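Local coordinates for hyaluronidase (Streptomyces koganeiensis, PDB 4UFQ) that degrades hyaluronan, acting as a bacterial hyaluronidase whose chains come together in an elongated assembly rich in beta strands, at the interface of chains A and B. Sequence-based numbering; all coordinates share one arbitrary frame. Chains: chain A/B, Hyaluronidase.

Contact 1 and contact 2 lie about 44 Å apart, measured between the centres of their C-alpha atoms, and they share no residue. Both join chain A to chain B, but with different means: contact 1 pairs backbone amides with carbonyls beside an aliphatic patch, whereas contact 2 is a polar, partly water-mediated meeting of two different loops flanking strand 40-44. In contact 1 strand 157-160 serves on both sides, chain A adding strand 143-145 and a loop. The chains use different residues in both contacts, which suits a three-chain assembly in which every copy offers one surface to one neighbour and another to the next.

Contact 1: the interface of chains A and B. Residues chain A 145, 159-160, 167-168; chain B 156-157.
B:Gln156 and B:Val157 present two successive backbone amides to two successive carbonyls of chain A, those of A:Ala167 and A:Ala168. The amide N of B:Gln156 donates to the carbonyl O of A:Ala167 over 3.0 Å in a fairly straight bond, with the donor tilted moderately from the carbonyl plane. The second bond, from N of B:Val157 to O of A:Ala168, is also 3.0 Å long but more bent (141° at the hydrogen), and its donor stands above the carbonyl plane. Such a double register is not available between fully extended strands. Here B:Gln156 and A:Ala168 both take helix-like backbone angles, which turn neighbouring N-H groups, and neighbouring C=O groups, to the same side.

Beside this polar pair lies an aliphatic patch centred on one methyl group of B:Val157. With CG1 anti to the backbone N (chi1 177°), its other branch, CG2, is swung towards chain A. The end of A:Ile159 meets it, CD1 lying 3.7 Å from CG2 of B:Val157. A:Val145 approaches the same methyl with its CG1, and both side chains cross that of B:Val157 at roughly a right angle.

The side chains of B:Gln156 and A:Ile159 run antiparallel alongside each other, CB of B:Gln156 lying 3.9 Å from the branch methyl CG2 of A:Ile159. A bend at chi2 (76°) then takes the amide away from this methyl, and the carbonyl O of A:Val160 rests against CG rather than pairing with the amide nitrogen, NE2 of B:Gln156 being 4.0 Å from O of A:Val160.

Behind the first shell, strands 143-145 and 157-160 of chain A run close together and set A:Val145 and A:Ile159 side by side: the backbone N of A:Val160 faces the carbonyl O of A:Val145 at 3.0 Å.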
loop_
_atom_site.group_PDB
_atom_site.type_symbol
_atom_site.label_atom_id
_atom_site.label_comp_id
_atom_site.label_asym_id
_atom_site.label_seq_id
_atom_site.Cartn_x
_atom_site.Cartn_y
_atom_site.Cartn_z
ATOM N N VAL A 145 -2.526 -1.213 14.724
ATOM C CA VAL A 145 -3.456 -0.148 14.347
ATOM C C VAL A 145 -3.502 0.853 15.506
ATOM O O VAL A 145 -4.142 0.586 16.527
ATOM C CB VAL A 145 -4.874 -0.669 14.002
ATOM C CG1 VAL A 145 -5.777 0.485 13.585
ATOM C CG2 VAL A 145 -4.853 -1.747 12.912
ATOM N N ILE A 159 -5.132 -3.449 18.052
ATOM C CA ILE A 159 -5.805 -2.161 17.852
ATOM C C ILE A 159 -5.848 -1.380 19.125
ATOM O O ILE A 159 -6.201 -1.940 20.172
ATOM C CB ILE A 159 -7.280 -2.355 17.363
ATOM C CG1 ILE A 159 -7.338 -3.299 16.156
ATOM C CG2 ILE A 159 -7.917 -1.000 17.058
ATOM C CD1 ILE A 159 -8.751 -3.738 15.766
ATOM N N VAL A 160 -5.527 -0.092 19.058
ATOM C CA VAL A 160 -5.633 0.822 20.191
ATOM C C VAL A 160 -6.644 1.923 19.878
ATOM O O VAL A 160 -6.505 2.628 18.881
ATOM C CB VAL A 160 -4.279 1.459 20.533
ATOM C CG1 VAL A 160 -4.380 2.354 21.765
ATOM C CG2 VAL A 160 -3.226 0.373 20.741
ATOM N N ALA A 167 -14.921 3.604 20.289
ATOM C CA ALA A 167 -14.619 2.197 20.398
ATOM C C ALA A 167 -13.332 1.889 19.630
ATOM O O ALA A 167 -12.969 2.647 18.718
ATOM C CB ALA A 167 -15.757 1.367 19.837
ATOM N N ALA A 168 -12.611 0.857 20.042
ATOM C CA ALA A 168 -11.468 0.363 19.257
ATOM C C ALA A 168 -11.941 -0.329 17.979
ATOM O O ALA A 168 -11.247 -0.288 16.931
ATOM C CB ALA A 168 -10.664 -0.606 20.081
ATOM N N GLN B 156 -11.982 2.985 15.892
ATOM C CA GLN B 156 -10.618 2.920 15.381
ATOM C C GLN B 156 -10.518 2.007 14.156
ATOM O O GLN B 156 -9.781 2.326 13.209
ATOM C CB GLN B 156 -9.639 2.502 16.476
ATOM C CG GLN B 156 -8.200 2.885 16.126
ATOM C CD GLN B 156 -7.883 4.344 16.293
ATOM O OE1 GLN B 156 -8.539 5.082 17.035
ATOM N NE2 GLN B 156 -6.854 4.792 15.587
ATOM N N VAL B 157 -11.241 0.887 14.192
ATOM C CA VAL B 157 -11.438 0.006 13.038
ATOM C C VAL B 157 -12.933 -0.275 12.934
ATOM O O VAL B 157 -13.561 -0.651 13.928
ATOM C CB VAL B 157 -10.673 -1.319 13.190
ATOM C CG1 VAL B 157 -10.947 -2.250 12.013
ATOM C CG2 VAL B 157 -9.177 -1.019 13.304
#

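Contact 2: the interface of chains A and B. Residues chain A 48-49; chain B 34-35.
Two connecting loops of the strand-rich body meet here: the chain A turn between strands 40-44 and 54-58, carrying A:Ser48 and A:Gly49, and the chain B segment between strands 28-32 and 40-44, carrying B:Ser34 and B:Glu35. The same protein thus uses one loop in one copy and the preceding loop in the other.

The side-chain encounter is between the hydroxyl of A:Ser48 and the carboxylate of B:Glu35, with OG of A:Ser48 and OE2 of B:Glu35 3.0 Å apart, a distance suited to a hydrogen bond. Its shape is far from ideal. The hydroxyl sits over the face of the carboxylate, OG of A:Ser48 being about 3.3 Å from CD of B:Glu35, and the angle CD-OE2...OG is close to 91°. The bond is therefore likely to be a modest one. B:Glu35 reaches this position with an extended chain beyond CG, and CG of B:Glu35 lies alongside the serine, 3.4 Å from OG of A:Ser48. On the serine, a chi1 of 71° tucks OG over the main chain, flanked by N and C, and turns it towards the carboxylate.

Beside this pair, the backbones meet. Water 1 spans the two chains, 2.7 Å from the carbonyl O of A:Ser48 and 2.7 Å from the carbonyl O of B:Ser34. The water would spend both of its hydrogens on them, bridging two carbonyl oxygens, O of A:Ser48 and O of B:Ser34, that lie 3.7 Å apart and can only accept. CA of A:Gly49 lies against the carbonyl O of B:Glu35, the missing side chain allowing the main chains to come near.

Altogether, the patch acts as a small polar clasp at the edge of the body, which may help keep loops of neighbouring chains aligned within the three-chain assembly.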
loop_
_atom_site.group_PDB
_atom_site.type_symbol
_atom_site.label_atom_id
_atom_site.label_comp_id
_atom_site.label_asym_id
_atom_site.label_seq_id
_atom_site.Cartn_x
_atom_site.Cartn_y
_atom_site.Cartn_z
ATOM N N SER A 48 1.793 25.584 -14.747
ATOM C CA SER A 48 0.384 25.337 -15.039
ATOM C C SER A 48 0.282 24.522 -16.319
ATOM O O SER A 48 1.282 24.307 -16.998
ATOM C CB SER A 48 -0.396 26.648 -15.181
ATOM O OG SER A 48 -0.046 27.332 -16.368
ATOM N N GLY A 49 -0.919 24.052 -16.640
ATOM C CA GLY A 49 -1.146 23.367 -17.898
ATOM C C GLY A 49 -1.206 21.852 -17.816
ATOM O O GLY A 49 -1.488 21.279 -16.754
ATOM N N SER B 34 6.789 24.620 -20.063
ATOM C CA SER B 34 5.648 24.672 -20.968
ATOM C C SER B 34 4.323 24.430 -20.262
ATOM O O SER B 34 4.278 23.851 -19.175
ATOM C CB SER B 34 5.806 23.621 -22.066
ATOM O OG SER B 34 4.760 23.729 -23.019
ATOM N N GLU B 35 3.239 24.865 -20.895
ATOM C CA GLU B 35 1.897 24.630 -20.378
ATOM C C GLU B 35 1.191 23.540 -21.176
ATOM O O GLU B 35 0.033 23.219 -20.906
ATOM C CB GLU B 35 1.075 25.921 -20.411
ATOM C CG GLU B 35 1.516 26.962 -19.394
ATOM C CD GLU B 35 0.672 28.221 -19.441
ATOM O OE1 GLU B 35 -0.217 28.311 -20.313
ATOM O OE2 GLU B 35 0.896 29.118 -18.603
HETATM O O HOH W 1 2.618 22.194 -17.908
#